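Local coordinates for DNA polymerase sliding clamp (PDB 1RWZ), which encircles DNA as a ring of three subunits and probably tethers the replicative polymerase and other DNA-processing proteins to it, at residues A[49-53]-A[54-58]; A[74-77]-A[78-81]. All coordinates share one frame; numbering follows the deposited sequence.

Contact 1: A[49-53]-A[54-58]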
loop_
_atom_site.group_PDB
_atom_site.type_symbol
_atom_site.label_atom_id
_atom_site.label_comp_id
_atom_site.label_asym_id
_atom_site.label_seq_id
_atom_site.Cartn_x
_atom_site.Cartn_y
_atom_site.Cartn_z
ATOM N N VAL A 49 -18.973 19.910 -12.882
ATOM C CA VAL A 49 -17.597 20.362 -12.715
ATOM C C VAL A 49 -17.367 21.729 -13.345
ATOM O O VAL A 49 -17.755 21.977 -14.486
ATOM C CB VAL A 49 -16.593 19.372 -13.363
ATOM C CG1 VAL A 49 -15.176 19.938 -13.285
ATOM C CG2 VAL A 49 -16.656 18.023 -12.667
ATOM N N ASP A 50 -16.727 22.611 -12.588
ATOM C CA ASP A 50 -16.403 23.939 -13.071
ATOM C C ASP A 50 -14.970 24.285 -12.692
ATOM O O ASP A 50 -14.608 24.232 -11.518
ATOM C CB ASP A 50 -17.339 24.996 -12.470
ATOM C CG ASP A 50 -18.713 25.003 -13.120
ATOM O OD1 ASP A 50 -19.683 24.558 -12.473
ATOM O OD2 ASP A 50 -18.816 25.453 -14.282
ATOM N N ILE A 51 -14.157 24.605 -13.694
ATOM C CA ILE A 51 -12.779 25.024 -13.455
ATOM C C ILE A 51 -12.653 26.416 -14.067
ATOM O O ILE A 51 -12.526 26.561 -15.285
ATOM C CB ILE A 51 -11.734 24.116 -14.138
ATOM C CG1 ILE A 51 -11.956 22.653 -13.760
ATOM C CG2 ILE A 51 -10.326 24.545 -13.693
ATOM C CD1 ILE A 51 -10.935 21.706 -14.395
ATOM N N PRO A 52 -12.705 27.465 -13.232
ATOM C CA PRO A 52 -12.593 28.844 -13.725
ATOM C C PRO A 52 -11.285 29.023 -14.492
ATOM O O PRO A 52 -10.276 28.398 -14.165
ATOM C CB PRO A 52 -12.617 29.674 -12.441
ATOM C CG PRO A 52 -13.408 28.820 -11.494
ATOM C CD PRO A 52 -12.867 27.441 -11.767
ATOM N N LYS A 53 -11.297 29.882 -15.505
ATOM C CA LYS A 53 -10.098 30.112 -16.302
ATOM C C LYS A 53 -8.880 30.470 -15.459
ATOM O O LYS A 53 -7.763 30.082 -15.790
ATOM C CB LYS A 53 -10.348 31.214 -17.335
ATOM C CG LYS A 53 -10.694 32.565 -16.741
ATOM C CD LYS A 53 -10.925 33.592 -17.842
ATOM C CE LYS A 53 -11.260 34.956 -17.257
ATOM N NZ LYS A 53 -11.498 35.971 -18.320
ATOM N N ASP A 54 -9.091 31.194 -14.363
ATOM C CA ASP A 54 -7.968 31.587 -13.520
ATOM C C ASP A 54 -7.342 30.444 -12.723
ATOM O O ASP A 54 -6.310 30.633 -12.081
ATOM C CB ASP A 54 -8.377 32.735 -12.589
ATOM C CG ASP A 54 -8.668 34.019 -13.351
ATOM O OD1 ASP A 54 -7.891 34.348 -14.277
ATOM O OD2 ASP A 54 -9.665 34.703 -13.031
ATOM N N SER A 55 -7.951 29.259 -12.769
ATOM C CA SER A 55 -7.398 28.107 -12.065
ATOM C C SER A 55 -6.372 27.400 -12.946
ATOM O O SER A 55 -5.629 26.540 -12.481
ATOM C CB SER A 55 -8.505 27.128 -11.665
ATOM O OG SER A 55 -9.281 27.677 -10.608
ATOM N N PHE A 56 -6.346 27.774 -14.221
ATOM C CA PHE A 56 -5.400 27.217 -15.191
ATOM C C PHE A 56 -4.124 28.061 -15.189
ATOM O O PHE A 56 -4.160 29.237 -14.833
ATOM C CB PHE A 56 -5.991 27.278 -16.601
ATOM C CG PHE A 56 -7.081 26.279 -16.857
ATOM C CD1 PHE A 56 -6.789 25.051 -17.444
ATOM C CD2 PHE A 56 -8.399 26.570 -16.526
ATOM C CE1 PHE A 56 -7.804 24.123 -17.700
ATOM C CE2 PHE A 56 -9.419 25.657 -16.776
ATOM C CZ PHE A 56 -9.122 24.430 -17.364
ATOM N N GLU A 57 -3.003 27.469 -15.595
ATOM C CA GLU A 57 -1.752 28.220 -15.671
ATOM C C GLU A 57 -1.843 29.029 -16.963
ATOM O O GLU A 57 -1.403 30.180 -17.030
ATOM C CB GLU A 57 -0.547 27.276 -15.734
ATOM C CG GLU A 57 -0.523 26.218 -14.635
ATOM C CD GLU A 57 -0.737 26.798 -13.249
ATOM O OE1 GLU A 57 -0.139 27.852 -12.940
ATOM O OE2 GLU A 57 -1.496 26.194 -12.461
ATOM N N VAL A 58 -2.413 28.399 -17.988
ATOM C CA VAL A 58 -2.630 29.021 -19.293
ATOM C C VAL A 58 -4.009 28.581 -19.780
ATOM O O VAL A 58 -4.360 27.407 -19.682
ATOM C CB VAL A 58 -1.586 28.564 -20.346
ATOM C CG1 VAL A 58 -1.950 29.137 -21.710
ATOM C CG2 VAL A 58 -0.184 29.024 -19.944
#
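Phe56 folds back on Ile51 where strand 45-52 ends in a single 3-10 turn. This turn, in the PCNA N-terminal domain, leads from the sheet shared by both domains to strand 58-61, an outermost strand of the five-stranded sheet. Two backbone bonds close it, each three residues long. Ser55 N donates to Pro52 O at 2.8 Å, and Phe56 N donates to Lys53 O at 3.1 Å.

The Phe56 side chain can be followed outward from the turn. Phe56 CB lies 3.4 Å from Lys53 O. CG stands beside the backbone N, with chi1 -73°, and this turns the ring back alongside the turn, with an edge to its carbonyls. Phe56 CD2 then passes Pro52 O at 3.5 Å. Phe56 CE2 reaches Ile51 CG2 at 3.4 Å, a close apolar contact, and CZ meets the same methyl more loosely. The two side chains cross at about a right angle. Carbonyl oxygens of Ile51 and Lys53 lie at the ring's edge, in its plane. Beyond the turn, Phe56 packs on Val4 and Met6 of strand 2-7, and Ile51 packs on Leu10 and Val14 of helix 8-19. Glu57 and Val58 form a classic beta bulge opposite Ile5. Ser55 OG hydrogen-bonds to Arg231 O, while Ser55 CB touches Ile51 CG2 at 3.8 Å.

Contact 2: A[74-77]-A[78-81]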
loop_
_atom_site.group_PDB
_atom_site.type_symbol
_atom_site.label_atom_id
_atom_site.label_comp_id
_atom_site.label_asym_id
_atom_site.label_seq_id
_atom_site.Cartn_x
_atom_site.Cartn_y
_atom_site.Cartn_z
ATOM N N ILE A 74 -9.133 8.850 -20.650
ATOM C CA ILE A 74 -8.415 9.955 -20.029
ATOM C C ILE A 74 -8.045 9.577 -18.599
ATOM O O ILE A 74 -6.964 9.911 -18.117
ATOM C CB ILE A 74 -9.258 11.257 -20.011
ATOM C CG1 ILE A 74 -9.571 11.702 -21.441
ATOM C CG2 ILE A 74 -8.498 12.364 -19.283
ATOM C CD1 ILE A 74 -8.346 11.963 -22.295
ATOM N N PHE A 75 -8.942 8.869 -17.920
ATOM C CA PHE A 75 -8.673 8.456 -16.553
ATOM C C PHE A 75 -7.508 7.473 -16.531
ATOM O O PHE A 75 -6.618 7.567 -15.688
ATOM C CB PHE A 75 -9.908 7.801 -15.932
ATOM C CG PHE A 75 -9.714 7.385 -14.502
ATOM C CD1 PHE A 75 -9.274 8.302 -13.553
ATOM C CD2 PHE A 75 -9.976 6.080 -14.100
ATOM C CE1 PHE A 75 -9.097 7.928 -12.224
ATOM C CE2 PHE A 75 -9.803 5.698 -12.773
ATOM C CZ PHE A 75 -9.364 6.625 -11.834
ATOM N N ASP A 76 -7.518 6.530 -17.464
ATOM C CA ASP A 76 -6.455 5.540 -17.532
ATOM C C ASP A 76 -5.121 6.240 -17.781
ATOM O O ASP A 76 -4.139 5.978 -17.090
ATOM C CB ASP A 76 -6.752 4.527 -18.639
ATOM C CG ASP A 76 -5.830 3.325 -18.590
ATOM O OD1 ASP A 76 -5.498 2.872 -17.473
ATOM O OD2 ASP A 76 -5.448 2.821 -19.668
ATOM N N ILE A 77 -5.100 7.146 -18.753
ATOM C CA ILE A 77 -3.889 7.892 -19.090
ATOM C C ILE A 77 -3.444 8.804 -17.946
ATOM O O ILE A 77 -2.247 8.987 -17.722
ATOM C CB ILE A 77 -4.099 8.760 -20.356
ATOM C CG1 ILE A 77 -4.387 7.864 -21.563
ATOM C CG2 ILE A 77 -2.871 9.620 -20.613
ATOM C CD1 ILE A 77 -3.252 6.916 -21.925
ATOM N N SER A 78 -4.405 9.373 -17.223
ATOM C CA SER A 78 -4.090 10.269 -16.114
ATOM C C SER A 78 -3.321 9.555 -15.005
ATOM O O SER A 78 -2.658 10.194 -14.192
ATOM C CB SER A 78 -5.370 10.877 -15.529
ATOM O OG SER A 78 -6.121 9.906 -14.822
ATOM N N LYS A 79 -3.416 8.230 -14.967
ATOM C CA LYS A 79 -2.713 7.460 -13.948
ATOM C C LYS A 79 -1.204 7.477 -14.183
ATOM O O LYS A 79 -0.427 7.202 -13.273
ATOM C CB LYS A 79 -3.223 6.018 -13.926
ATOM C CG LYS A 79 -4.660 5.889 -13.451
ATOM C CD LYS A 79 -5.154 4.459 -13.544
ATOM C CE LYS A 79 -6.587 4.353 -13.048
ATOM N NZ LYS A 79 -7.100 2.956 -13.123
ATOM N N SER A 80 -0.794 7.800 -15.405
ATOM C CA SER A 80 0.627 7.859 -15.732
ATOM C C SER A 80 1.133 9.289 -15.561
ATOM O O SER A 80 2.317 9.575 -15.737
ATOM C CB SER A 80 0.870 7.370 -17.167
ATOM O OG SER A 80 0.245 8.215 -18.115
ATOM N N ILE A 81 0.219 10.188 -15.206
ATOM C CA ILE A 81 0.565 11.586 -14.990
ATOM C C ILE A 81 0.780 11.824 -13.498
ATOM O O ILE A 81 0.033 11.308 -12.661
ATOM C CB ILE A 81 -0.561 12.527 -15.486
ATOM C CG1 ILE A 81 -0.796 12.316 -16.983
ATOM C CG2 ILE A 81 -0.196 13.979 -15.193
ATOM C CD1 ILE A 81 -1.925 13.156 -17.563
HETATM O O HOH W 1 -8.049 3.126 -15.707
#
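The Phe75 ring carries the end of Lys79 over one face. Lys79 CE lies 4.0 Å from the ring centroid, 30° off the normal, in a CH-pi contact. Ser78 OG comes to CD1 obliquely. Thr15, Arg16 and Val19 of helix 8-19 also touch Phe75. The lysine chain is extended beyond CG, and Lys79 NZ donates to a water oxygen 2.8 Å away. That water donates to Asp76 OD1, bridging two opposite charges that do not touch.

Ser78 N donates to Ile74 O at 2.8 Å. Ser78 OG donates to Phe75 O at 2.5 Å. Ser80 OG donates to Ile77 O at 2.6 Å, in the carbonyl plane. Ser80 N also bonds to Ile77 O, at 3.0 Å. Both hydroxyls stand between their own backbone N and carbonyl carbon (chi1 71° and 64°). Lys79 N bonds to Asp76 O at 3.2 Å and only weakly to Phe75 O.

Lys147 of a neighbouring subunit packs on Asp76, Lys79 and Ser80. The arrangement is the C-terminal end of helix 71-78, tightening from i+4 to i+3 bonds and leaving through a type I beta turn, Ser78 to Ile81, at the subunit interface of the trimeric clamp.

Both contacts belong to the N-terminal domain and come in series along the chain. Contact 1 leaves strand 45-52 and leads to strand 58-61. Strand 65-70 and helix 71-78 follow, and contact 2 closes that helix before strand 86-91. They lie about 19 Å apart between centres and about 11 Å between nearest atoms, so they do not touch. Helix 8-19 links them: Ile51 rests on it in contact 1, and Phe75 in contact 2. Their surroundings differ. Contact 1 is met by no other subunit, whereas contact 2 meets Lys147 and Ile148 of a neighbouring subunit. One thus connects two sheets within the subunit, and the other lies at the interface with the neighbouring subunit.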